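Local coordinates for type-iv like pilin ttha1219 (PDB 5G23), which probably serves as a pilin-like component of the type IV pilus machinery linked to natural competence and DNA uptake, with similarities to type II secretion pseudopilins, at residues 71-76 with 82-87; 144-149 with 155-160. All blocks are in the same frame, centred on the assembly; numbering follows the deposited sequence.

Interaction 1. Residues 71-76 with 82-87; sequences ALVLSP and GVQGWF
Leu-74 and Leu-72 close over Val-83 on the packed face of this antiparallel beta hairpin, whose strands 71-75 and 82-87 run at 176° to each other. CG2 of Val-83 touches both leucines, 3.6 Å from CD2 of Leu-74 and 3.9 Å from CD1 of Leu-72. Leu-74 lies alongside the valine and points the same way. Leu-72 instead crosses it at a slant, its CG anti to the backbone N (chi1 -175°) and its CD1 carried toward the partner strand. The backbones are joined firmly: Val-73 and Gln-84 form a hydrogen-bonded pair, with Gln-84 N to Val-73 O at 2.9 Å and nearly straight (175°). Ser-75 and Gly-82 form the next such pair toward the turn, with bonds in both directions.

The other face is looser and wetter. Val-73 lies beside Gln-84, while its CG2 stands at the indole edge of Trp-86, 4.0 Å from CZ3. One water bridges the strands here, donating to Val-73 O, accepting from Gln-84 NE2 and hydrogen-bonding Ser-75 OG, each at 2.9 Å; Val-73 O thus takes a bond from Gln-84 N as well as one from the water.

Trp-86 NE1 is held by Cys-126 O. The hairpin lies inside a larger antiparallel sheet, between strand 104-112, bonded to Val-83 and Gly-85, and strand 160-165, where Ala-71 and Leu-72 both face Val-162 in a classic beta bulge. Leu-74 reaches beyond this sheet to pack on strand 141-151.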
ATOM      1  N   ALA B  71     -22.470  -2.905   1.201  1.00 22.65           N
ATOM      2  CA  ALA B  71     -21.231  -2.240   0.829  1.00 20.88           C
ATOM      3  C   ALA B  71     -20.155  -2.362   1.882  1.00 18.76           C
ATOM      4  O   ALA B  71     -18.999  -2.322   1.552  1.00 18.47           O
ATOM      5  CB  ALA B  71     -21.508  -0.752   0.539  1.00 20.77           C
ATOM      6  N   LEU B  72     -20.545  -2.513   3.146  1.00 17.12           N
ATOM      7  CA  LEU B  72     -19.620  -2.516   4.250  1.00 16.64           C
ATOM      8  C   LEU B  72     -20.198  -3.323   5.383  1.00 16.70           C
ATOM      9  O   LEU B  72     -21.413  -3.194   5.718  1.00 17.40           O
ATOM     10  CB  LEU B  72     -19.345  -1.085   4.713  1.00 16.93           C
ATOM     11  CG  LEU B  72     -18.300  -0.914   5.796  1.00 16.70           C
ATOM     12  CD1 LEU B  72     -16.923  -1.023   5.226  1.00 16.63           C
ATOM     13  CD2 LEU B  72     -18.465   0.434   6.510  1.00 17.53           C
ATOM     14  N   VAL B  73     -19.351  -4.113   6.010  1.00 16.25           N
ATOM     15  CA  VAL B  73     -19.692  -4.749   7.284  1.00 16.14           C
ATOM     16  C   VAL B  73     -18.563  -4.554   8.240  1.00 15.22           C
ATOM     17  O   VAL B  73     -17.416  -4.930   7.967  1.00 14.14           O
ATOM     18  CB  VAL B  73     -19.963  -6.265   7.139  1.00 17.36           C
ATOM     19  CG1 VAL B  73     -20.266  -6.880   8.480  1.00 17.61           C
ATOM     20  CG2 VAL B  73     -21.156  -6.539   6.251  1.00 18.16           C
ATOM     21  N   LEU B  74     -18.885  -3.978   9.402  1.00 14.79           N
ATOM     22  CA  LEU B  74     -17.937  -3.785  10.498  1.00 14.46           C
ATOM     23  C   LEU B  74     -18.248  -4.752  11.625  1.00 14.82           C
ATOM     24  O   LEU B  74     -19.408  -4.833  12.012  1.00 14.68           O
ATOM     25  CB  LEU B  74     -17.987  -2.380  11.043  1.00 14.72           C
ATOM     26  CG  LEU B  74     -17.674  -1.356   9.986  1.00 15.67           C
ATOM     27  CD1 LEU B  74     -17.915   0.065  10.540  1.00 17.44           C
ATOM     28  CD2 LEU B  74     -16.252  -1.443   9.505  1.00 16.51           C
ATOM     29  N   SER B  75     -17.217  -5.469  12.098  1.00 14.78           N
ATOM     30  CA  SER B  75     -17.342  -6.527  13.146  1.00 16.72           C
ATOM     31  C   SER B  75     -16.351  -6.308  14.276  1.00 17.21           C
ATOM     32  O   SER B  75     -15.336  -6.974  14.327  1.00 16.29           O
ATOM     33  CB  SER B  75     -17.026  -7.907  12.523  1.00 18.02           C
ATOM     34  OG  SER B  75     -17.970  -8.108  11.487  1.00 19.62           O
ATOM     35  N   PRO B  76     -16.581  -5.300  15.110  1.00 17.43           N
ATOM     36  CA  PRO B  76     -15.668  -5.055  16.203  1.00 18.08           C
ATOM     37  C   PRO B  76     -15.756  -6.145  17.234  1.00 20.76           C
ATOM     38  O   PRO B  76     -16.802  -6.809  17.398  1.00 19.77           O
ATOM     39  CB  PRO B  76     -16.136  -3.725  16.821  1.00 18.46           C
ATOM     40  CG  PRO B  76     -17.583  -3.633  16.406  1.00 18.22           C
ATOM     41  CD  PRO B  76     -17.739  -4.381  15.107  1.00 18.34           C
ATOM     42  N   GLY B  82     -12.885  -6.563  12.627  1.00 19.64           N
ATOM     43  CA  GLY B  82     -12.891  -7.021  11.254  1.00 20.39           C
ATOM     44  C   GLY B  82     -13.639  -6.062  10.395  1.00 19.46           C
ATOM     45  O   GLY B  82     -14.580  -5.427  10.863  1.00 19.66           O
ATOM     46  N   VAL B  83     -13.169  -5.856   9.190  1.00 18.36           N
ATOM     47  CA  VAL B  83     -13.880  -4.988   8.272  1.00 19.91           C
ATOM     48  C   VAL B  83     -13.963  -5.683   6.910  1.00 19.28           C
ATOM     49  O   VAL B  83     -12.970  -6.278   6.462  1.00 20.42           O
ATOM     50  CB  VAL B  83     -13.308  -3.570   8.212  1.00 22.17           C
ATOM     51  CG1 VAL B  83     -11.850  -3.565   7.969  1.00 23.28           C
ATOM     52  CG2 VAL B  83     -14.000  -2.781   7.108  1.00 23.97           C
ATOM     53  N   GLN B  84     -15.147  -5.693   6.344  1.00 17.74           N
ATOM     54  CA  GLN B  84     -15.357  -6.140   4.960  1.00 18.99           C
ATOM     55  C   GLN B  84     -16.042  -5.056   4.151  1.00 18.51           C
ATOM     56  O   GLN B  84     -16.927  -4.389   4.667  1.00 18.81           O
ATOM     57  CB  GLN B  84     -16.156  -7.432   4.866  1.00 20.04           C
ATOM     58  CG  GLN B  84     -15.677  -8.580   5.748  1.00 21.22           C
ATOM     59  CD  GLN B  84     -16.747  -9.629   5.890  1.00 23.86           C
ATOM     60  OE1 GLN B  84     -16.879 -10.489   5.024  1.00 25.96           O
ATOM     61  NE2 GLN B  84     -17.602  -9.489   6.903  1.00 23.18           N
ATOM     62  N   GLY B  85     -15.686  -4.955   2.857  1.00 18.25           N
ATOM     63  CA  GLY B  85     -16.259  -4.012   1.957  1.00 17.85           C
ATOM     64  C   GLY B  85     -16.345  -4.481   0.503  1.00 18.23           C
ATOM     65  O   GLY B  85     -15.619  -5.367   0.093  1.00 17.89           O
ATOM     66  N   TRP B  86     -17.275  -3.914  -0.240  1.00 18.04           N
ATOM     67  CA  TRP B  86     -17.469  -4.319  -1.669  1.00 19.20           C
ATOM     68  C   TRP B  86     -17.562  -3.039  -2.498  1.00 19.71           C
ATOM     69  O   TRP B  86     -17.933  -1.942  -1.998  1.00 18.86           O
ATOM     70  CB  TRP B  86     -18.709  -5.183  -1.811  1.00 19.65           C
ATOM     71  CG  TRP B  86     -18.643  -6.472  -1.107  1.00 19.39           C
ATOM     72  CD1 TRP B  86     -18.278  -7.662  -1.636  1.00 19.51           C
ATOM     73  CD2 TRP B  86     -18.913  -6.716   0.285  1.00 19.17           C
ATOM     74  NE1 TRP B  86     -18.268  -8.633  -0.661  1.00 19.62           N
ATOM     75  CE2 TRP B  86     -18.680  -8.071   0.524  1.00 19.18           C
ATOM     76  CE3 TRP B  86     -19.302  -5.887   1.358  1.00 19.52           C
ATOM     77  CZ2 TRP B  86     -18.830  -8.640   1.779  1.00 19.89           C
ATOM     78  CZ3 TRP B  86     -19.511  -6.447   2.589  1.00 18.92           C
ATOM     79  CH2 TRP B  86     -19.239  -7.836   2.807  1.00 19.75           C
ATOM     80  N   PHE B  87     -17.215  -3.149  -3.747  1.00 20.87           N
ATOM     81  CA  PHE B  87     -17.292  -2.036  -4.705  1.00 22.32           C
ATOM     82  C   PHE B  87     -17.344  -2.585  -6.126  1.00 22.96           C
ATOM     83  O   PHE B  87     -16.994  -3.738  -6.379  1.00 22.36           O
ATOM     84  CB  PHE B  87     -16.099  -1.098  -4.561  1.00 23.39           C
ATOM     85  CG  PHE B  87     -14.764  -1.822  -4.652  1.00 25.18           C
ATOM     86  CD1 PHE B  87     -14.228  -2.471  -3.566  1.00 26.97           C
ATOM     87  CD2 PHE B  87     -14.075  -1.848  -5.828  1.00 28.31           C
ATOM     88  CE1 PHE B  87     -13.006  -3.174  -3.646  1.00 29.50           C
ATOM     89  CE2 PHE B  87     -12.834  -2.501  -5.927  1.00 29.60           C
ATOM     90  CZ  PHE B  87     -12.323  -3.187  -4.841  1.00 29.30           C
TER
HETATM   91  O   HOH W   1     -16.870  -7.572   8.911  1.00 20.46           O

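Interaction 2. Residues 144-149 with 155-160; sequences AFRVAY and WKRQAQ
The phenol ring of Tyr-149 is covered on both faces by aliphatic carbons: CB of Lys-156 makes a CH-pi contact 3.9 Å from the ring centroid, and CG of Gln-160 makes another from the opposite face. Both sit toward the rim, and Gln-158 O lies at the edge. The setting is an antiparallel beta hairpin, strands 141-151 and 154-156, whose second arm leaves regular pairing after Lys-156 and runs on through 157-159. Tyr-149 CG stands between its backbone N and carbonyl carbon (chi1 65°), turning the ring across this departing chain. The Gln-160 amide is tilted only 23° from the ring plane, with NE2 3.1 Å from CE2, whereas the Gln-158 amide is almost perpendicular to it. The indole of Trp-155 has Ala-148 O at its edge, while its CE3 is 4.1 Å from Ala-148 CB.

Tyr-149 and Lys-156 are the hydrogen-bonded pair that fixes the register. Tyr-149 N gives to Lys-156 O at 2.9 Å, and Lys-156 N returns a bond of 2.8 Å to Tyr-149 O. Beyond the pair, a water accepts from Gln-158 N and donates weakly to Val-147 O.

Arg-157 reaches back along strand 141-151, its chain extended from CG to NE, and passes its CG by Val-147 O. Its guanidinium forms salt bridges with Asp-81 and Glu-211, whose carboxylates probably temper the positive charges of Arg-157 and neighbouring Arg-146. Arg-146 NH2 bonds the backbone carbonyl O of Glu-211. Lys-156 NZ pairs with Glu-151. Where the two arginines cross, CD of Arg-146 rests over one face of the Arg-157 guanidinium, 3.6 Å from NE.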
ATOM      1  N   ALA B 144      -3.368  -4.397  18.736  1.00 15.61           N
ATOM      2  CA  ALA B 144      -4.737  -3.842  18.599  1.00 15.59           C
ATOM      3  C   ALA B 144      -5.016  -3.361  17.213  1.00 14.74           C
ATOM      4  O   ALA B 144      -4.143  -2.733  16.578  1.00 13.62           O
ATOM      5  CB  ALA B 144      -4.961  -2.724  19.623  1.00 16.38           C
ATOM      6  N   PHE B 145      -6.211  -3.679  16.717  1.00 14.90           N
ATOM      7  CA  PHE B 145      -6.736  -3.186  15.456  1.00 14.35           C
ATOM      8  C   PHE B 145      -8.165  -2.809  15.767  1.00 14.26           C
ATOM      9  O   PHE B 145      -8.919  -3.577  16.324  1.00 15.21           O
ATOM     10  CB  PHE B 145      -6.676  -4.187  14.274  1.00 14.63           C
ATOM     11  CG  PHE B 145      -7.264  -3.699  12.984  1.00 14.64           C
ATOM     12  CD1 PHE B 145      -6.884  -2.519  12.418  1.00 16.23           C
ATOM     13  CD2 PHE B 145      -8.189  -4.481  12.276  1.00 16.06           C
ATOM     14  CE1 PHE B 145      -7.443  -2.075  11.205  1.00 16.31           C
ATOM     15  CE2 PHE B 145      -8.776  -4.058  11.056  1.00 16.51           C
ATOM     16  CZ  PHE B 145      -8.351  -2.867  10.505  1.00 16.51           C
ATOM     17  N   ARG B 146      -8.456  -1.533  15.551  1.00 14.83           N
ATOM     18  CA  ARG B 146      -9.791  -0.957  15.899  1.00 15.86           C
ATOM     19  C   ARG B 146     -10.286  -0.219  14.694  1.00 16.20           C
ATOM     20  O   ARG B 146      -9.503   0.489  13.968  1.00 16.50           O
ATOM     21  CB  ARG B 146      -9.736   0.020  17.095  1.00 17.04           C
ATOM     22  CG  ARG B 146      -9.218  -0.561  18.367  1.00 18.10           C
ATOM     23  CD  ARG B 146     -10.196  -1.599  18.933  1.00 19.76           C
ATOM     24  NE  ARG B 146      -9.735  -1.956  20.269  1.00 20.32           N
ATOM     25  CZ  ARG B 146      -8.959  -2.997  20.529  1.00 24.83           C
ATOM     26  NH1 ARG B 146      -8.551  -3.822  19.560  1.00 25.92           N
ATOM     27  NH2 ARG B 146      -8.500  -3.173  21.779  1.00 26.44           N
ATOM     28  N   VAL B 147     -11.613  -0.307  14.424  1.00 15.38           N
ATOM     29  CA  VAL B 147     -12.227   0.500  13.365  1.00 16.13           C
ATOM     30  C   VAL B 147     -13.513   1.104  13.953  1.00 17.84           C
ATOM     31  O   VAL B 147     -14.323   0.377  14.495  1.00 18.61           O
ATOM     32  CB  VAL B 147     -12.634  -0.357  12.163  1.00 17.14           C
ATOM     33  CG1 VAL B 147     -13.235   0.467  11.057  1.00 18.12           C
ATOM     34  CG2 VAL B 147     -11.407  -1.144  11.621  1.00 17.55           C
ATOM     35  N   ALA B 148     -13.645   2.404  13.861  1.00 16.12           N
ATOM     36  CA  ALA B 148     -14.852   3.127  14.225  1.00 15.28           C
ATOM     37  C   ALA B 148     -15.381   3.828  12.965  1.00 14.44           C
ATOM     38  O   ALA B 148     -14.673   3.911  11.956  1.00 14.70           O
ATOM     39  CB  ALA B 148     -14.542   4.169  15.268  1.00 16.00           C
ATOM     40  N   TYR B 149     -16.632   4.270  13.014  1.00 13.27           N
ATOM     41  CA  TYR B 149     -17.210   4.932  11.893  1.00 14.21           C
ATOM     42  C   TYR B 149     -17.957   6.210  12.307  1.00 14.16           C
ATOM     43  O   TYR B 149     -18.478   6.333  13.427  1.00 13.77           O
ATOM     44  CB  TYR B 149     -18.140   3.984  11.118  1.00 13.71           C
ATOM     45  CG  TYR B 149     -19.352   3.534  11.868  1.00 14.09           C
ATOM     46  CD1 TYR B 149     -19.310   2.397  12.641  1.00 14.75           C
ATOM     47  CD2 TYR B 149     -20.627   4.165  11.683  1.00 15.39           C
ATOM     48  CE1 TYR B 149     -20.426   1.949  13.297  1.00 15.12           C
ATOM     49  CE2 TYR B 149     -21.749   3.685  12.305  1.00 16.77           C
ATOM     50  CZ  TYR B 149     -21.622   2.557  13.088  1.00 16.46           C
ATOM     51  OH  TYR B 149     -22.713   2.101  13.757  1.00 17.63           O
ATOM     52  N   TRP B 155     -19.273   9.552  16.236  1.00 16.55           N
ATOM     53  CA  TRP B 155     -18.390   8.409  16.040  1.00 15.40           C
ATOM     54  C   TRP B 155     -18.961   7.185  16.801  1.00 15.63           C
ATOM     55  O   TRP B 155     -19.408   7.333  17.960  1.00 14.39           O
ATOM     56  CB  TRP B 155     -16.942   8.724  16.542  1.00 15.42           C
ATOM     57  CG  TRP B 155     -16.172   9.591  15.576  1.00 15.59           C
ATOM     58  CD1 TRP B 155     -16.012  10.949  15.623  1.00 16.76           C
ATOM     59  CD2 TRP B 155     -15.502   9.151  14.398  1.00 15.79           C
ATOM     60  NE1 TRP B 155     -15.278  11.364  14.500  1.00 16.61           N
ATOM     61  CE2 TRP B 155     -14.948  10.280  13.765  1.00 16.34           C
ATOM     62  CE3 TRP B 155     -15.377   7.919  13.784  1.00 15.56           C
ATOM     63  CZ2 TRP B 155     -14.253  10.195  12.571  1.00 16.42           C
ATOM     64  CZ3 TRP B 155     -14.634   7.835  12.625  1.00 16.31           C
ATOM     65  CH2 TRP B 155     -14.111   8.952  12.030  1.00 16.10           C
ATOM     66  N   LYS B 156     -18.958   6.010  16.153  1.00 14.90           N
ATOM     67  CA  LYS B 156     -19.534   4.809  16.757  1.00 15.31           C
ATOM     68  C   LYS B 156     -18.558   3.653  16.554  1.00 14.18           C
ATOM     69  O   LYS B 156     -17.727   3.677  15.627  1.00 12.32           O
ATOM     70  CB  LYS B 156     -20.874   4.511  16.058  1.00 17.25           C
ATOM     71  CG  LYS B 156     -21.952   5.568  16.320  1.00 19.28           C
ATOM     72  CD  LYS B 156     -23.250   5.345  15.619  1.00 21.33           C
ATOM     73  CE  LYS B 156     -24.185   6.491  15.998  1.00 24.59           C
ATOM     74  NZ  LYS B 156     -25.508   6.275  15.451  1.00 27.22           N
ATOM     75  N   ARG B 157     -18.645   2.649  17.431  1.00 13.78           N
ATOM     76  CA  ARG B 157     -17.910   1.400  17.203  1.00 13.58           C
ATOM     77  C   ARG B 157     -18.769   0.280  17.692  1.00 14.04           C
ATOM     78  O   ARG B 157     -18.977   0.068  18.900  1.00 13.66           O
ATOM     79  CB  ARG B 157     -16.526   1.376  17.859  1.00 14.11           C
ATOM     80  CG  ARG B 157     -15.800   0.049  17.760  1.00 15.10           C
ATOM     81  CD  ARG B 157     -14.337   0.073  18.175  1.00 15.62           C
ATOM     82  NE  ARG B 157     -13.759  -1.266  18.314  1.00 17.48           N
ATOM     83  CZ  ARG B 157     -13.919  -2.064  19.391  1.00 20.64           C
ATOM     84  NH1 ARG B 157     -14.559  -1.649  20.449  1.00 24.71           N
ATOM     85  NH2 ARG B 157     -13.485  -3.296  19.383  1.00 22.19           N
ATOM     86  N   GLN B 158     -19.359  -0.367  16.709  1.00 15.00           N
ATOM     87  CA  GLN B 158     -20.395  -1.340  16.974  1.00 16.11           C
ATOM     88  C   GLN B 158     -20.564  -2.099  15.680  1.00 16.95           C
ATOM     89  O   GLN B 158     -20.131  -1.655  14.605  1.00 16.51           O
ATOM     90  CB  GLN B 158     -21.710  -0.681  17.389  1.00 16.96           C
ATOM     91  CG  GLN B 158     -22.248   0.351  16.424  1.00 17.34           C
ATOM     92  CD  GLN B 158     -23.349   1.228  16.994  1.00 17.89           C
ATOM     93  OE1 GLN B 158     -23.157   1.889  18.026  1.00 18.74           O
ATOM     94  NE2 GLN B 158     -24.506   1.174  16.390  1.00 18.66           N
ATOM     95  N   ALA B 159     -21.253  -3.238  15.774  1.00 18.27           N
ATOM     96  CA  ALA B 159     -21.596  -4.027  14.561  1.00 18.80           C
ATOM     97  C   ALA B 159     -22.367  -3.135  13.654  1.00 20.55           C
ATOM     98  O   ALA B 159     -23.363  -2.473  14.055  1.00 20.29           O
ATOM     99  CB  ALA B 159     -22.447  -5.217  14.918  1.00 19.54           C
ATOM    100  N   GLN B 160     -22.010  -3.131  12.410  1.00 20.88           N
ATOM    101  CA  GLN B 160     -22.762  -2.325  11.501  1.00 23.10           C
ATOM    102  C   GLN B 160     -22.630  -2.781  10.092  1.00 22.51           C
ATOM    103  O   GLN B 160     -21.519  -3.090   9.682  1.00 21.06           O
ATOM    104  CB  GLN B 160     -22.132  -0.953  11.632  1.00 25.37           C
ATOM    105  CG  GLN B 160     -22.287  -0.047  10.446  1.00 28.17           C
ATOM    106  CD  GLN B 160     -23.575   0.751  10.566  1.00 29.05           C
ATOM    107  OE1 GLN B 160     -24.608   0.224  11.006  1.00 32.20           O
ATOM    108  NE2 GLN B 160     -23.490   2.034  10.296  1.00 30.49           N
TER
HETATM  109  O   HOH W   2     -17.588  -0.243  14.271  1.00 20.78           O

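How the interactions relate
Interactions 1 and 2 come one after the other in the chain, yet their centres are only 11 Å apart and they touch directly. The hairpin of interaction 2 belongs to a second antiparallel sheet; residues 157-159 lead from it to Gln-160, the start of strand 160-165, which pairs with the first strand of interaction 1, Leu-74 N lying 2.8 Å from Gln-160 O in a probable hydrogen bond. Leu-74 also meets the tyrosine of interaction 2, CD1 lying 3.4 Å from Tyr-149 CD1. At the end of segment 71-76, Pro-76 CG packs 3.4 Å from Gln-158 C. Asp-81, just before segment 82-87, also accepts a hydrogen bond from Val-147 N, tying the turn of the first hairpin to strand 141-151.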